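Local coordinates for thiol-disulfide isomerase and thioredoxins (Corynebacterium glutamicum, PDB 3LOR), which is a thiol-disulfide isomerase of the thioredoxin-like redoxin family, which exchanges thiols and disulfides, at the interface of chains A and B. Residues are numbered along the deposited sequence; one frame, centred on the assembly and turned at random. Chains: chain A/B, Thiol-disulfide isomerase and thioredoxins.

The interface of chains A and B. Residues chain A 60, 146-148, 150-151, 154; chain B 144, 147-148.
B:Leu148 pushes its isobutyl group into the surface of chain A, its two methyls serving different partners. CD1 meets the end of A:Ile60 tip to tip, 3.7 Å from that residue's CD1, while CD2 turns to the A helix and lies 3.6 Å from CB of A:Leu150, near the backbone N of A:Gly151. CG of B:Leu148 stands anti to its own carbonyl carbon (chi1 -77°), which sets CG and CD2 beside the turn from A:Gly147 to A:Gly151 while CD1 points on to A:Ile60. One turn earlier, B:Phe144 has CG anti to the backbone N (chi1 173°), and its ring reaches along the A helix. CD1 and CE1 of the ring lie against A:Gly147, with CD1 3.9 Å from the glycine CA; at the far tip of the ring CZ is 3.9 Å from CD1 of A:Ile60, the two side chains running obliquely to each other. One ring face is backed within chain B by CG of B:Leu148, offset toward the rim, and CA of A:Gly147 lies on that same side of the ring plane. Between the helices, A:Gly147 and B:Gly147 bring their backbones together, CA to CA 3.9 Å; with no side chain on either glycine, the main chains can pass this closely. A:Gly151 continues the approach, its CA in close contact 3.4 Å from the carbonyl O of B:Leu148. A:Leu148, near B:Gly147, begins the symmetric twin of B:Leu148 beside A:Gly147. No hydrogen bond or salt bridge spans this patch. Repeated with the chains exchanged, the contact packs helix 143-154 of A against helix 143-155 of B in a two-fold pair. It joins two of the four copies in the deposited assembly and may be part of how the protein self-associates, which the structure alone does not show.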
loop_
_atom_site.group_PDB
_atom_site.type_symbol
_atom_site.label_atom_id
_atom_site.label_comp_id
_atom_site.label_asym_id
_atom_site.label_seq_id
_atom_site.Cartn_x
_atom_site.Cartn_y
_atom_site.Cartn_z
ATOM N N ILE A 60 18.483 -4.765 9.503
ATOM C CA ILE A 60 19.812 -5.254 9.320
ATOM C C ILE A 60 20.668 -4.812 10.451
ATOM O O ILE A 60 20.639 -3.692 10.843
ATOM C CB ILE A 60 20.410 -4.792 8.024
ATOM C CG1 ILE A 60 19.525 -5.177 6.869
ATOM C CG2 ILE A 60 21.747 -5.399 7.813
ATOM C CD1 ILE A 60 20.068 -4.775 5.650
ATOM N N LEU A 146 16.685 -1.623 -3.666
ATOM C CA LEU A 146 17.575 -1.306 -2.590
ATOM C C LEU A 146 18.116 -2.564 -1.911
ATOM O O LEU A 146 19.259 -2.642 -1.618
ATOM C CB LEU A 146 16.928 -0.356 -1.599
ATOM C CG LEU A 146 17.869 0.300 -0.596
ATOM C CD1 LEU A 146 18.995 0.983 -1.195
ATOM C CD2 LEU A 146 17.211 1.196 0.369
ATOM N N GLY A 147 17.287 -3.561 -1.735
ATOM C CA GLY A 147 17.756 -4.806 -1.226
ATOM C C GLY A 147 18.776 -5.404 -2.139
ATOM O O GLY A 147 19.778 -5.843 -1.693
ATOM N N LEU A 148 18.523 -5.383 -3.431
ATOM C CA LEU A 148 19.447 -5.949 -4.366
ATOM C C LEU A 148 20.772 -5.226 -4.270
ATOM O O LEU A 148 21.768 -5.853 -4.241
ATOM C CB LEU A 148 18.938 -5.885 -5.797
ATOM C CG LEU A 148 17.793 -6.726 -6.324
ATOM C CD1 LEU A 148 17.416 -6.323 -7.694
ATOM C CD2 LEU A 148 18.135 -8.139 -6.284
ATOM N N LEU A 150 22.112 -3.402 -1.699
ATOM C CA LEU A 150 22.777 -3.743 -0.464
ATOM C C LEU A 150 23.279 -5.168 -0.421
ATOM O O LEU A 150 24.358 -5.424 -0.019
ATOM C CB LEU A 150 21.861 -3.528 0.717
ATOM C CG LEU A 150 21.623 -2.095 1.063
ATOM C CD1 LEU A 150 20.796 -1.975 2.195
ATOM C CD2 LEU A 150 22.895 -1.462 1.338
ATOM N N GLY A 151 22.463 -6.085 -0.866
ATOM C CA GLY A 151 22.787 -7.471 -0.791
ATOM C C GLY A 151 24.026 -7.702 -1.587
ATOM O O GLY A 151 24.856 -8.441 -1.200
ATOM N N LEU A 154 27.174 -6.360 0.282
ATOM C CA LEU A 154 27.423 -7.180 1.433
ATOM C C LEU A 154 28.209 -8.407 1.121
ATOM O O LEU A 154 28.976 -8.824 1.913
ATOM C CB LEU A 154 26.140 -7.558 2.129
ATOM C CG LEU A 154 25.594 -6.520 3.079
ATOM C CD1 LEU A 154 24.224 -6.819 3.401
ATOM C CD2 LEU A 154 26.415 -6.393 4.284
ATOM N N PHE B 144 12.162 -6.005 0.307
ATOM C CA PHE B 144 13.489 -5.622 0.669
ATOM C C PHE B 144 14.334 -6.815 1.084
ATOM O O PHE B 144 15.428 -6.958 0.647
ATOM C CB PHE B 144 13.398 -4.582 1.767
ATOM C CG PHE B 144 14.688 -4.201 2.355
ATOM C CD1 PHE B 144 15.577 -3.454 1.652
ATOM C CD2 PHE B 144 15.005 -4.573 3.627
ATOM C CE1 PHE B 144 16.750 -3.114 2.194
ATOM C CE2 PHE B 144 16.186 -4.228 4.162
ATOM C CZ PHE B 144 17.060 -3.502 3.454
ATOM N N GLY B 147 15.229 -8.814 -1.871
ATOM C CA GLY B 147 16.257 -8.133 -2.596
ATOM C C GLY B 147 17.614 -8.423 -2.018
ATOM O O GLY B 147 18.471 -8.758 -2.748
ATOM N N LEU B 148 17.755 -8.352 -0.714
ATOM C CA LEU B 148 19.032 -8.592 -0.079
ATOM C C LEU B 148 19.530 -9.980 -0.356
ATOM O O LEU B 148 20.636 -10.141 -0.768
ATOM C CB LEU B 148 18.921 -8.441 1.433
ATOM C CG LEU B 148 18.859 -7.081 2.084
ATOM C CD1 LEU B 148 18.481 -7.260 3.463
ATOM C CD2 LEU B 148 20.150 -6.405 2.001
#